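Local structure of putative drug/sodium antiporter (Escherichia coli, 4Z3N) at residues I88-G93 / V170-Q176; M411-S417 / S441-A446; A52-W56 / N195-P200; H351-P356 / V373-R377. The protein is a MATE-family membrane transporter that probably carries the genotoxin colibactin, or a precursor of it, across the membrane as a cation-coupled antiporter. One frame throughout, in Å; residues are numbered along the deposited sequence.

Interaction 1: I88-G93 / V170-Q176; sequences IQIGMG and VMMGLFQ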
loop_
_atom_site.group_PDB
_atom_site.type_symbol
_atom_site.label_atom_id
_atom_site.label_comp_id
_atom_site.label_asym_id
_atom_site.label_seq_id
_atom_site.Cartn_x
_atom_site.Cartn_y
_atom_site.Cartn_z
ATOM N N ILE A 88 4.288 -3.525 9.311
ATOM C CA ILE A 88 3.904 -3.843 10.690
ATOM C C ILE A 88 2.460 -4.303 10.734
ATOM O O ILE A 88 2.108 -5.209 11.472
ATOM C CB ILE A 88 4.097 -2.642 11.631
ATOM C CG1 ILE A 88 5.599 -2.374 11.815
ATOM C CG2 ILE A 88 3.398 -2.881 12.970
ATOM C CD1 ILE A 88 5.931 -1.251 12.754
ATOM N N GLN A 89 1.624 -3.681 9.915
ATOM C CA GLN A 89 0.217 -4.021 9.903
ATOM C C GLN A 89 -0.027 -5.475 9.473
ATOM O O GLN A 89 -0.812 -6.171 10.108
ATOM C CB GLN A 89 -0.549 -3.058 9.000
ATOM C CG GLN A 89 -2.017 -3.326 8.973
ATOM C CD GLN A 89 -2.715 -2.668 7.811
ATOM O OE1 GLN A 89 -2.168 -1.784 7.158
ATOM N NE2 GLN A 89 -3.939 -3.100 7.543
ATOM N N ILE A 90 0.653 -5.916 8.416
ATOM C CA ILE A 90 0.405 -7.216 7.797
ATOM C C ILE A 90 1.014 -8.305 8.694
ATOM O O ILE A 90 0.422 -9.361 8.900
ATOM C CB ILE A 90 0.986 -7.284 6.333
ATOM C CG1 ILE A 90 0.224 -6.348 5.396
ATOM C CG2 ILE A 90 0.883 -8.687 5.734
ATOM C CD1 ILE A 90 -1.251 -6.725 5.202
ATOM N N GLY A 91 2.182 -8.031 9.254
ATOM C CA GLY A 91 2.754 -8.909 10.248
ATOM C C GLY A 91 1.758 -9.112 11.379
ATOM O O GLY A 91 1.499 -10.238 11.830
ATOM N N MET A 92 1.189 -8.014 11.852
ATOM C CA MET A 92 0.164 -8.108 12.869
ATOM C C MET A 92 -1.053 -8.880 12.334
ATOM O O MET A 92 -1.452 -9.886 12.918
ATOM C CB MET A 92 -0.238 -6.716 13.348
ATOM C CG MET A 92 -1.055 -6.708 14.649
ATOM S SD MET A 92 -0.175 -7.277 16.126
ATOM C CE MET A 92 -1.358 -6.873 17.397
ATOM N N GLY A 93 -1.625 -8.415 11.224
ATOM C CA GLY A 93 -2.781 -9.050 10.627
ATOM C C GLY A 93 -2.560 -10.529 10.326
ATOM O O GLY A 93 -3.446 -11.365 10.490
ATOM N N VAL A 170 0.296 -1.176 14.031
ATOM C CA VAL A 170 -0.108 -2.173 15.027
ATOM C C VAL A 170 -1.643 -2.272 15.188
ATOM O O VAL A 170 -2.220 -3.368 15.120
ATOM C CB VAL A 170 0.506 -1.861 16.408
ATOM C CG1 VAL A 170 -0.035 -2.829 17.482
ATOM C CG2 VAL A 170 2.012 -1.911 16.343
ATOM N N MET A 171 -2.285 -1.124 15.396
ATOM C CA MET A 171 -3.719 -1.048 15.610
ATOM C C MET A 171 -4.507 -1.527 14.395
ATOM O O MET A 171 -5.434 -2.349 14.525
ATOM C CB MET A 171 -4.114 0.383 15.965
ATOM C CG MET A 171 -3.475 0.908 17.249
ATOM S SD MET A 171 -3.957 0.005 18.747
ATOM C CE MET A 171 -3.010 -1.503 18.589
ATOM N N MET A 172 -4.139 -1.007 13.224
ATOM C CA MET A 172 -4.707 -1.461 11.960
ATOM C C MET A 172 -4.568 -2.970 11.855
ATOM O O MET A 172 -5.532 -3.665 11.528
ATOM C CB MET A 172 -4.013 -0.793 10.773
ATOM C CG MET A 172 -4.233 0.716 10.650
ATOM S SD MET A 172 -5.722 1.100 9.719
ATOM C CE MET A 172 -5.375 0.255 8.174
ATOM N N GLY A 173 -3.369 -3.470 12.147
ATOM C CA GLY A 173 -3.091 -4.896 12.097
ATOM C C GLY A 173 -3.892 -5.690 13.118
ATOM O O GLY A 173 -4.329 -6.816 12.862
ATOM N N LEU A 174 -4.095 -5.087 14.280
ATOM C CA LEU A 174 -4.900 -5.701 15.322
ATOM C C LEU A 174 -6.370 -5.881 14.886
ATOM O O LEU A 174 -6.898 -6.993 14.926
ATOM C CB LEU A 174 -4.805 -4.863 16.605
ATOM C CG LEU A 174 -5.475 -5.428 17.852
ATOM C CD1 LEU A 174 -5.250 -6.898 17.883
ATOM C CD2 LEU A 174 -4.895 -4.799 19.101
ATOM N N PHE A 175 -7.022 -4.804 14.451
ATOM C CA PHE A 175 -8.443 -4.875 14.119
ATOM C C PHE A 175 -8.735 -5.544 12.763
ATOM O O PHE A 175 -9.806 -6.115 12.552
ATOM C CB PHE A 175 -9.048 -3.482 14.161
ATOM C CG PHE A 175 -9.263 -2.960 15.558
ATOM C CD1 PHE A 175 -10.451 -3.235 16.248
ATOM C CD2 PHE A 175 -8.286 -2.187 16.187
ATOM C CE1 PHE A 175 -10.657 -2.750 17.528
ATOM C CE2 PHE A 175 -8.489 -1.698 17.485
ATOM C CZ PHE A 175 -9.675 -1.979 18.154
ATOM N N GLN A 176 -7.778 -5.482 11.846
ATOM C CA GLN A 176 -7.881 -6.217 10.599
ATOM C C GLN A 176 -7.703 -7.745 10.817
ATOM O O GLN A 176 -8.374 -8.555 10.172
ATOM C CB GLN A 176 -6.855 -5.693 9.607
ATOM C CG GLN A 176 -6.585 -6.651 8.476
ATOM C CD GLN A 176 -5.461 -6.198 7.585
ATOM O OE1 GLN A 176 -4.507 -5.558 8.036
ATOM N NE2 GLN A 176 -5.567 -6.518 6.304
#
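The side chains of Gln89 and Gln176 cross at about a right angle, their amide planes 48° apart. Gln89 NE2 gives a hydrogen to Gln176 OE1 at 2.6 Å, a bent bond (137° at the hydrogen) that comes from above the carbonyl plane. Both chains are extended; with CG opposite its backbone N (chi1 -178°), Gln89 runs beside helix 170-176, its CG 3.7 Å from Met172 CB. The other amide end, Gln176 NE2, is bonded to Thr311 O of helix 286-322. Beside this polar pair, glycine sets the spacing of the backbones. Gly173, having no side chain, lets Gln89 O lie 3.3 Å from its CA, and the short helix axes come within 7.3 Å while running in roughly the same direction. Met92 CG rests on the Gly173 backbone, and the bend at chi2 then carries the chain alongside Leu174, pointing the same way, with Met92 CE 3.9 Å from Leu174 CD1. Ile88 CG2 meets Val170 CG2 at 3.8 Å, branched aliphatic groups suited to a buried seam. Within this low-dielectric interior of the amino-terminal half, the neutral amides pair without burying charge, and Gln176, gripped at both ends of its amide, ties the seam to helix 286-322.

Interaction 2: M411-S417 / S441-A446; sequences MRHVFIS and SGTFVA. With OLC ((2R)-2,3-dihydroxypropyl (9Z)-octadec-9-enoate), chain B.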
loop_
_atom_site.group_PDB
_atom_site.type_symbol
_atom_site.label_atom_id
_atom_site.label_comp_id
_atom_site.label_asym_id
_atom_site.label_seq_id
_atom_site.Cartn_x
_atom_site.Cartn_y
_atom_site.Cartn_z
ATOM N N MET A 411 8.870 -11.152 -9.896
ATOM C CA MET A 411 8.464 -11.644 -11.195
ATOM C C MET A 411 7.644 -10.591 -11.915
ATOM O O MET A 411 7.678 -10.512 -13.135
ATOM C CB MET A 411 7.667 -12.939 -11.045
ATOM C CG MET A 411 7.457 -13.703 -12.350
ATOM S SD MET A 411 8.964 -14.509 -12.930
ATOM C CE MET A 411 9.988 -14.297 -11.473
ATOM N N ARG A 412 6.889 -9.792 -11.165
ATOM C CA ARG A 412 6.061 -8.751 -11.785
ATOM C C ARG A 412 6.832 -7.473 -12.138
ATOM O O ARG A 412 6.669 -6.946 -13.226
ATOM C CB ARG A 412 4.854 -8.399 -10.898
ATOM C CG ARG A 412 3.760 -7.663 -11.666
ATOM C CD ARG A 412 2.496 -7.340 -10.863
ATOM N NE ARG A 412 2.748 -6.609 -9.620
ATOM C CZ ARG A 412 2.589 -7.123 -8.399
ATOM N NH1 ARG A 412 2.169 -8.373 -8.259
ATOM N NH2 ARG A 412 2.852 -6.387 -7.315
ATOM N N HIS A 413 7.633 -6.954 -11.213
ATOM C CA HIS A 413 8.324 -5.679 -11.443
ATOM C C HIS A 413 9.779 -5.703 -11.939
ATOM O O HIS A 413 10.284 -4.668 -12.339
ATOM C CB HIS A 413 8.273 -4.842 -10.163
ATOM C CG HIS A 413 6.892 -4.393 -9.798
ATOM N ND1 HIS A 413 6.094 -5.076 -8.909
ATOM C CD2 HIS A 413 6.151 -3.349 -10.240
ATOM C CE1 HIS A 413 4.928 -4.463 -8.800
ATOM N NE2 HIS A 413 4.938 -3.412 -9.599
ATOM N N VAL A 414 10.458 -6.848 -11.924
ATOM C CA VAL A 414 11.885 -6.860 -12.284
ATOM C C VAL A 414 12.351 -7.939 -13.279
ATOM O O VAL A 414 12.828 -7.609 -14.354
ATOM C CB VAL A 414 12.767 -6.983 -11.027
ATOM C CG1 VAL A 414 14.226 -7.114 -11.435
ATOM C CG2 VAL A 414 12.585 -5.789 -10.150
ATOM N N PHE A 415 12.240 -9.213 -12.906
ATOM C CA PHE A 415 12.829 -10.317 -13.672
ATOM C C PHE A 415 12.473 -10.437 -15.172
ATOM O O PHE A 415 13.234 -11.012 -15.955
ATOM C CB PHE A 415 12.470 -11.636 -12.990
ATOM C CG PHE A 415 13.251 -11.897 -11.729
ATOM C CD1 PHE A 415 14.585 -11.524 -11.639
ATOM C CD2 PHE A 415 12.653 -12.512 -10.637
ATOM C CE1 PHE A 415 15.299 -11.760 -10.483
ATOM C CE2 PHE A 415 13.367 -12.750 -9.489
ATOM C CZ PHE A 415 14.688 -12.373 -9.402
ATOM N N ILE A 416 11.323 -9.911 -15.568
ATOM C CA ILE A 416 10.839 -10.047 -16.940
ATOM C C ILE A 416 10.874 -8.692 -17.625
ATOM O O ILE A 416 11.398 -8.553 -18.735
ATOM C CB ILE A 416 9.403 -10.644 -17.023
ATOM C CG1 ILE A 416 9.337 -12.017 -16.350
ATOM C CG2 ILE A 416 8.988 -10.816 -18.486
ATOM C CD1 ILE A 416 10.000 -13.108 -17.161
ATOM N N SER A 417 10.226 -7.726 -16.982
ATOM C CA SER A 417 10.117 -6.351 -17.456
ATOM C C SER A 417 11.420 -5.722 -17.939
ATOM O O SER A 417 11.466 -5.174 -19.046
ATOM C CB SER A 417 9.539 -5.477 -16.344
ATOM O OG SER A 417 8.169 -5.772 -16.134
ATOM N N SER A 441 4.672 -6.860 -19.460
ATOM C CA SER A 441 4.905 -8.285 -19.689
ATOM C C SER A 441 5.199 -9.072 -18.398
ATOM O O SER A 441 4.951 -10.254 -18.340
ATOM C CB SER A 441 6.053 -8.484 -20.704
ATOM O OG SER A 441 7.305 -8.123 -20.143
ATOM N N GLY A 442 5.733 -8.413 -17.379
ATOM C CA GLY A 442 5.910 -9.029 -16.079
ATOM C C GLY A 442 4.599 -9.371 -15.388
ATOM O O GLY A 442 4.518 -10.357 -14.662
ATOM N N THR A 443 3.572 -8.554 -15.618
ATOM C CA THR A 443 2.246 -8.780 -15.045
ATOM C C THR A 443 1.613 -10.035 -15.612
ATOM O O THR A 443 0.807 -10.705 -14.959
ATOM C CB THR A 443 1.299 -7.551 -15.295
ATOM O OG1 THR A 443 1.631 -6.503 -14.377
ATOM C CG2 THR A 443 -0.178 -7.921 -15.103
ATOM N N PHE A 444 1.949 -10.353 -16.851
ATOM C CA PHE A 444 1.312 -11.518 -17.442
ATOM C C PHE A 444 1.995 -12.804 -16.984
ATOM O O PHE A 444 1.324 -13.712 -16.511
ATOM C CB PHE A 444 1.242 -11.358 -18.963
ATOM C CG PHE A 444 0.265 -10.282 -19.376
ATOM C CD1 PHE A 444 -1.108 -10.470 -19.207
ATOM C CD2 PHE A 444 0.712 -9.060 -19.853
ATOM C CE1 PHE A 444 -2.015 -9.468 -19.549
ATOM C CE2 PHE A 444 -0.189 -8.054 -20.195
ATOM C CZ PHE A 444 -1.552 -8.263 -20.044
ATOM N N VAL A 445 3.321 -12.843 -17.046
ATOM C CA VAL A 445 4.093 -13.969 -16.540
ATOM C C VAL A 445 3.740 -14.283 -15.068
ATOM O O VAL A 445 3.445 -15.426 -14.709
ATOM C CB VAL A 445 5.608 -13.680 -16.693
ATOM C CG1 VAL A 445 6.457 -14.875 -16.268
ATOM C CG2 VAL A 445 5.913 -13.338 -18.123
ATOM N N ALA A 446 3.759 -13.249 -14.235
ATOM C CA ALA A 446 3.408 -13.356 -12.829
ATOM C C ALA A 446 1.963 -13.842 -12.600
ATOM O O ALA A 446 1.666 -14.487 -11.594
ATOM C CB ALA A 446 3.631 -12.003 -12.143
HETATM C C18 OLC B . 1.316 -2.625 -7.176
HETATM C C10 OLC B . 0.279 -1.895 -15.878
HETATM C C9 OLC B . 0.133 -0.673 -15.325
HETATM C C17 OLC B . 0.955 -2.291 -8.610
HETATM C C11 OLC B . 1.379 -2.835 -15.420
HETATM C C8 OLC B . -0.280 0.497 -16.203
HETATM C C24 OLC B . 8.483 -2.001 -15.596
HETATM C C16 OLC B . 1.862 -3.065 -9.540
HETATM C C12 OLC B . 2.235 -2.231 -14.314
HETATM C C7 OLC B . -0.480 1.769 -15.398
HETATM C C15 OLC B . 1.454 -2.840 -10.990
HETATM C C13 OLC B . 2.518 -3.287 -13.246
HETATM C C6 OLC B . 0.853 2.398 -15.041
HETATM C C14 OLC B . 2.698 -2.698 -11.858
HETATM C C5 OLC B . 1.765 2.452 -16.249
HETATM C C4 OLC B . 3.213 2.578 -15.794
HETATM C C3 OLC B . 3.525 1.545 -14.729
HETATM C C2 OLC B . 5.019 1.343 -14.559
HETATM C C21 OLC B . 6.349 -2.172 -14.318
HETATM C C1 OLC B . 5.299 -0.069 -14.061
HETATM C C22 OLC B . 7.734 -2.764 -14.518
HETATM O O19 OLC B . 4.499 -0.671 -13.358
HETATM O O25 OLC B . 9.820 -1.800 -15.184
HETATM O O23 OLC B . 8.464 -2.686 -13.309
HETATM O O20 OLC B . 6.418 -0.773 -14.529
#
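Hydroxyl O23 of the bound monoolein donates to His413 O at 2.9 Å, holding the head group of a lipid that also touches Arg412 and Thr443 where helices 402-413 and 432-453 of the carboxy-terminal half of the MATE fold meet. Val414 is the first residue to leave helical geometry, so a lipid hydroxyl takes up a carbonyl at the helix break. Arg412 lays its aliphatic part across Thr443, CG 3.6 Å from OG1; its chain bends at chi3 (54°), and NH1 reaches Ser389 OG. Gly442, bare of side chain, lets Arg412 O approach its CA to 3.6 Å. Ile416 and Val445 meet tip to tip, CG2 to CG2 at 4.0 Å, while Met411 crosses Val445 at about a right angle, SD 4.2 Å from CG1. No hydrogen bond joins the two segments, so apolar contact and close backbones hold them, while Arg412 turns to helix 382-399, Ser417 OG and Ser441 OG to Ala439 O and Gly438 O of helix 432-453, and His413 O to the lipid.

Interaction 3: A52-W56 / N195-P200; sequences ADIFW and NIMLDP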
loop_
_atom_site.group_PDB
_atom_site.type_symbol
_atom_site.label_atom_id
_atom_site.label_comp_id
_atom_site.label_asym_id
_atom_site.label_seq_id
_atom_site.Cartn_x
_atom_site.Cartn_y
_atom_site.Cartn_z
ATOM N N ALA A 52 -8.598 18.745 1.420
ATOM C CA ALA A 52 -8.824 19.737 2.469
ATOM C C ALA A 52 -7.582 20.601 2.666
ATOM O O ALA A 52 -7.671 21.824 2.767
ATOM C CB ALA A 52 -9.216 19.068 3.777
ATOM N N ASP A 53 -6.425 19.956 2.719
ATOM C CA ASP A 53 -5.170 20.672 2.865
ATOM C C ASP A 53 -5.032 21.752 1.805
ATOM O O ASP A 53 -4.863 22.926 2.135
ATOM C CB ASP A 53 -3.976 19.713 2.791
ATOM C CG ASP A 53 -3.686 19.050 4.117
ATOM O OD1 ASP A 53 -4.318 19.451 5.121
ATOM O OD2 ASP A 53 -2.826 18.143 4.162
ATOM N N ILE A 54 -5.129 21.368 0.536
ATOM C CA ILE A 54 -4.887 22.326 -0.541
ATOM C C ILE A 54 -6.019 23.348 -0.660
ATOM O O ILE A 54 -5.789 24.491 -1.036
ATOM C CB ILE A 54 -4.676 21.619 -1.894
ATOM C CG1 ILE A 54 -4.432 22.656 -2.987
ATOM C CG2 ILE A 54 -5.868 20.752 -2.240
ATOM C CD1 ILE A 54 -3.380 23.703 -2.622
ATOM N N PHE A 55 -7.231 22.937 -0.324
ATOM C CA PHE A 55 -8.373 23.847 -0.266
ATOM C C PHE A 55 -8.103 25.002 0.691
ATOM O O PHE A 55 -8.326 26.160 0.356
ATOM C CB PHE A 55 -9.631 23.078 0.158
ATOM C CG PHE A 55 -10.826 23.948 0.451
ATOM C CD1 PHE A 55 -11.301 24.850 -0.494
ATOM C CD2 PHE A 55 -11.505 23.822 1.655
ATOM C CE1 PHE A 55 -12.416 25.629 -0.232
ATOM C CE2 PHE A 55 -12.616 24.595 1.926
ATOM C CZ PHE A 55 -13.076 25.501 0.979
ATOM N N TRP A 56 -7.614 24.677 1.883
ATOM C CA TRP A 56 -7.305 25.681 2.898
ATOM C C TRP A 56 -5.966 26.384 2.668
ATOM O O TRP A 56 -5.789 27.526 3.084
ATOM C CB TRP A 56 -7.305 25.042 4.278
ATOM C CG TRP A 56 -8.641 24.688 4.792
ATOM C CD1 TRP A 56 -9.079 23.447 5.131
ATOM C CD2 TRP A 56 -9.724 25.586 5.053
ATOM N NE1 TRP A 56 -10.375 23.508 5.590
ATOM C CE2 TRP A 56 -10.797 24.811 5.549
ATOM C CE3 TRP A 56 -9.894 26.969 4.915
ATOM C CZ2 TRP A 56 -12.027 25.373 5.911
ATOM C CZ3 TRP A 56 -11.115 27.525 5.271
ATOM C CH2 TRP A 56 -12.168 26.724 5.768
ATOM N N ASN A 195 -9.260 16.553 10.638
ATOM C CA ASN A 195 -8.402 17.330 9.774
ATOM C C ASN A 195 -9.187 18.444 9.079
ATOM O O ASN A 195 -8.647 19.511 8.771
ATOM C CB ASN A 195 -7.723 16.418 8.753
ATOM C CG ASN A 195 -6.895 17.186 7.753
ATOM O OD1 ASN A 195 -7.246 17.269 6.578
ATOM N ND2 ASN A 195 -5.799 17.765 8.215
ATOM N N ILE A 196 -10.470 18.190 8.843
ATOM C CA ILE A 196 -11.326 19.149 8.146
ATOM C C ILE A 196 -11.565 20.385 8.995
ATOM O O ILE A 196 -11.530 21.513 8.499
ATOM C CB ILE A 196 -12.689 18.537 7.770
ATOM C CG1 ILE A 196 -12.543 17.662 6.527
ATOM C CG2 ILE A 196 -13.708 19.643 7.513
ATOM C CD1 ILE A 196 -13.624 16.594 6.399
ATOM N N MET A 197 -11.800 20.151 10.282
ATOM C CA MET A 197 -12.061 21.215 11.231
ATOM C C MET A 197 -10.793 21.930 11.706
ATOM O O MET A 197 -10.810 23.137 11.931
ATOM C CB MET A 197 -12.824 20.647 12.420
ATOM C CG MET A 197 -14.231 20.216 12.061
ATOM S SD MET A 197 -15.067 19.227 13.333
ATOM C CE MET A 197 -16.432 18.559 12.369
ATOM N N LEU A 198 -9.697 21.190 11.849
ATOM C CA LEU A 198 -8.483 21.740 12.441
ATOM C C LEU A 198 -7.693 22.604 11.475
ATOM O O LEU A 198 -7.155 23.636 11.872
ATOM C CB LEU A 198 -7.584 20.625 12.971
ATOM C CG LEU A 198 -8.017 19.918 14.254
ATOM C CD1 LEU A 198 -6.970 18.878 14.650
ATOM C CD2 LEU A 198 -8.254 20.921 15.375
ATOM N N ASP A 199 -7.605 22.172 10.220
ATOM C CA ASP A 199 -6.912 22.939 9.182
ATOM C C ASP A 199 -7.290 24.407 9.223
ATOM O O ASP A 199 -6.417 25.273 9.175
ATOM C CB ASP A 199 -7.221 22.390 7.789
ATOM C CG ASP A 199 -6.186 21.406 7.307
ATOM O OD1 ASP A 199 -5.186 21.195 8.032
ATOM O OD2 ASP A 199 -6.367 20.843 6.201
ATOM N N PRO A 200 -8.601 24.699 9.291
ATOM C CA PRO A 200 -8.997 26.109 9.373
ATOM C C PRO A 200 -8.486 26.770 10.662
ATOM O O PRO A 200 -7.920 27.864 10.615
ATOM C CB PRO A 200 -10.532 26.052 9.347
ATOM C CG PRO A 200 -10.880 24.667 8.899
ATOM C CD PRO A 200 -9.762 23.790 9.313
#
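Ala52 and Trp56 face Ile196 and Pro200 where helices 28-56 and 181-204 run side by side in nearly the same direction, their short axes 24° apart and 9.8 Å at closest approach. Both belong to the amino-terminal helical bundle of the MATE fold. Ala52 is small enough to leave room for Asn195 and Asp199, its CB 3.9 Å from Asn195 OD1. With CG opposite the carbonyl carbon (chi1 -83°), Asp53 swings toward the partner helix and places OD1 2.7 Å from Asp199 OD2, the two side chains crossing at about a right angle. Acidic residues on the first and fifth membrane helices recall the polar cluster implicated in cation coupling in an archaeal MATE relative; whether this pair acts likewise is not established. One turn on from Asp53, Trp56 turns its ring nearly perpendicular to the Asp199 carboxylate, CD1 3.4 Å from Asp199 CB. Its broad face accepts proline: Pro200 CB makes a CH-pi contact 4.0 Å from the centroid of the six-membered ring, 17° off the normal, while Phe55 CE2 lies 4.0 Å above the opposite face.

Interaction 4: H351-P356 / V373-R377; sequences HIVLAP and VLQTR. With OLC ((2R)-2,3-dihydroxypropyl (9Z)-octadec-9-enoate), chain D.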
loop_
_atom_site.group_PDB
_atom_site.type_symbol
_atom_site.label_atom_id
_atom_site.label_comp_id
_atom_site.label_asym_id
_atom_site.label_seq_id
_atom_site.Cartn_x
_atom_site.Cartn_y
_atom_site.Cartn_z
ATOM N N HIS A 351 -11.038 4.213 -17.922
ATOM C CA HIS A 351 -9.863 5.040 -18.104
ATOM C C HIS A 351 -9.477 5.180 -19.570
ATOM O O HIS A 351 -9.122 6.276 -20.023
ATOM C CB HIS A 351 -8.663 4.495 -17.338
ATOM C CG HIS A 351 -7.542 5.487 -17.226
ATOM N ND1 HIS A 351 -6.276 5.141 -16.811
ATOM C CD2 HIS A 351 -7.508 6.825 -17.461
ATOM C CE1 HIS A 351 -5.512 6.218 -16.790
ATOM N NE2 HIS A 351 -6.234 7.253 -17.176
ATOM N N ILE A 352 -9.532 4.064 -20.291
ATOM C CA ILE A 352 -9.054 4.005 -21.660
ATOM C C ILE A 352 -9.907 4.874 -22.577
ATOM O O ILE A 352 -9.399 5.648 -23.393
ATOM C CB ILE A 352 -9.039 2.553 -22.188
ATOM C CG1 ILE A 352 -7.977 1.741 -21.445
ATOM C CG2 ILE A 352 -8.768 2.533 -23.682
ATOM C CD1 ILE A 352 -7.673 0.359 -22.036
ATOM N N VAL A 353 -11.211 4.747 -22.434
ATOM C CA VAL A 353 -12.121 5.493 -23.262
ATOM C C VAL A 353 -12.165 6.970 -22.850
ATOM O O VAL A 353 -12.434 7.829 -23.670
ATOM C CB VAL A 353 -13.532 4.876 -23.201
ATOM C CG1 VAL A 353 -13.516 3.516 -23.855
ATOM C CG2 VAL A 353 -14.014 4.804 -21.762
ATOM N N LEU A 354 -11.915 7.253 -21.577
ATOM C CA LEU A 354 -11.980 8.615 -21.062
ATOM C C LEU A 354 -10.724 9.421 -21.434
ATOM O O LEU A 354 -10.786 10.645 -21.607
ATOM C CB LEU A 354 -12.155 8.606 -19.539
ATOM C CG LEU A 354 -13.574 8.686 -18.980
ATOM C CD1 LEU A 354 -13.550 8.502 -17.467
ATOM C CD2 LEU A 354 -14.248 10.008 -19.360
ATOM N N ALA A 355 -9.599 8.714 -21.569
ATOM C CA ALA A 355 -8.279 9.329 -21.692
ATOM C C ALA A 355 -8.166 10.383 -22.811
ATOM O O ALA A 355 -7.642 11.476 -22.572
ATOM C CB ALA A 355 -7.225 8.241 -21.882
ATOM N N PRO A 356 -8.648 10.056 -24.028
ATOM C CA PRO A 356 -8.538 10.984 -25.170
ATOM C C PRO A 356 -9.191 12.344 -24.904
ATOM O O PRO A 356 -8.697 13.373 -25.355
ATOM C CB PRO A 356 -9.271 10.249 -26.299
ATOM C CG PRO A 356 -9.242 8.816 -25.918
ATOM C CD PRO A 356 -9.285 8.778 -24.409
ATOM N N VAL A 373 -2.203 9.042 -23.415
ATOM C CA VAL A 373 -3.285 8.281 -24.027
ATOM C C VAL A 373 -2.763 6.958 -24.588
ATOM O O VAL A 373 -3.414 5.912 -24.449
ATOM C CB VAL A 373 -4.000 9.102 -25.149
ATOM C CG1 VAL A 373 -4.973 8.226 -25.973
ATOM C CG2 VAL A 373 -4.733 10.303 -24.540
ATOM N N LEU A 374 -1.581 6.997 -25.198
ATOM C CA LEU A 374 -0.979 5.779 -25.766
ATOM C C LEU A 374 -0.580 4.769 -24.674
ATOM O O LEU A 374 -0.684 3.560 -24.875
ATOM C CB LEU A 374 0.237 6.137 -26.641
ATOM C CG LEU A 374 0.927 4.944 -27.301
ATOM C CD1 LEU A 374 0.026 4.218 -28.256
ATOM C CD2 LEU A 374 2.211 5.365 -28.006
ATOM N N GLN A 375 -0.133 5.290 -23.530
ATOM C CA GLN A 375 0.272 4.490 -22.378
ATOM C C GLN A 375 -0.938 3.763 -21.797
ATOM O O GLN A 375 -0.918 2.540 -21.554
ATOM C CB GLN A 375 0.910 5.380 -21.303
ATOM C CG GLN A 375 1.332 4.639 -20.059
ATOM C CD GLN A 375 1.750 5.534 -18.905
ATOM O OE1 GLN A 375 2.940 5.785 -18.700
ATOM N NE2 GLN A 375 0.777 5.985 -18.116
ATOM N N THR A 376 -1.999 4.538 -21.582
ATOM C CA THR A 376 -3.231 4.004 -21.052
ATOM C C THR A 376 -3.811 2.960 -21.999
ATOM O O THR A 376 -4.216 1.873 -21.568
ATOM C CB THR A 376 -4.252 5.112 -20.806
ATOM O OG1 THR A 376 -3.729 6.037 -19.836
ATOM C CG2 THR A 376 -5.582 4.514 -20.303
ATOM N N ARG A 377 -3.830 3.274 -23.290
ATOM C CA ARG A 377 -4.417 2.363 -24.262
ATOM C C ARG A 377 -3.693 1.029 -24.283
ATOM O O ARG A 377 -4.313 -0.037 -24.440
ATOM C CB ARG A 377 -4.395 2.972 -25.657
ATOM C CG ARG A 377 -5.347 4.134 -25.857
ATOM C CD ARG A 377 -5.761 4.171 -27.292
ATOM N NE ARG A 377 -6.811 5.143 -27.545
ATOM C CZ ARG A 377 -6.692 6.155 -28.393
ATOM N NH1 ARG A 377 -5.556 6.325 -29.064
ATOM N NH2 ARG A 377 -7.708 6.989 -28.568
HETATM C C9 OLC D . -7.587 -1.368 -26.451
HETATM C C8 OLC D . -7.057 -0.460 -27.541
HETATM C C7 OLC D . -8.019 0.686 -27.805
HETATM C C6 OLC D . -7.473 1.631 -28.865
HETATM C C5 OLC D . -8.538 2.623 -29.305
HETATM C C4 OLC D . -8.055 3.347 -30.556
HETATM C C3 OLC D . -9.114 3.375 -31.650
HETATM C C2 OLC D . -8.592 4.061 -32.905
HETATM C C1 OLC D . -8.780 5.564 -32.849
#
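Thr376 CG2 sits over one face of the His351 imidazole, 3.8 Å from the ring centroid and 17° off its normal, a CH-pi contact in which the two side chains meet at about a right angle. The methyl points this way because CG2 lies opposite the backbone N, which leaves OG1 beside the N, from where it bonds to Ala372 O one turn back. The same methyl also meets Ile352, whose CG1 passes it at 3.8 Å, the two chains sliding past in opposite directions. A turn along, Val373 CG2 packs against Ala355, 3.7 Å from the carbonyl O and 4.2 Å from CB; alanine keeps the helices close there. Farther out, beside the lipid, Arg377 stretches from CG to NE and brings NH2 to 3.6 Å from Pro356 CG. Its guanidinium is sandwiched: Val373 CG1 lies 3.6 Å above the centre of one face, and C4 of a bound monoolein chain covers the other. In the next shell, His351 NE2 is hydrogen-bonded with Tyr359 OH, a bond that would limit rotation of the ring. Consecutive helices 326-358 and 366-379 run antiparallel here (167°, 9.0 Å between the short axes), a helical hairpin within the carboxy-terminal half of the MATE fold.

Interactions 1 and 3 lie in the first MatE range and interaction 4 in the second, while interaction 2 joins helices 402-413 and 432-453 in the carboxy-terminal half. Interaction 1 is nested inside the loop that interaction 3 closes, yet the two draw on different, consecutive helices. Interactions 1 and 4 are buried, although 4 lies far from the chain centre; 2 and 3 are only partly buried. Glycine gives the close backbone approach in 1 and 2; in 3 and 4 the helices stand farther apart, with alanine among side chains that fill the gap. Polar chemistry differs by place: amide to amide in 1, carboxyl to carboxyl in 3, and in 2 and 4 mainly apolar contact bordered by bound lipid.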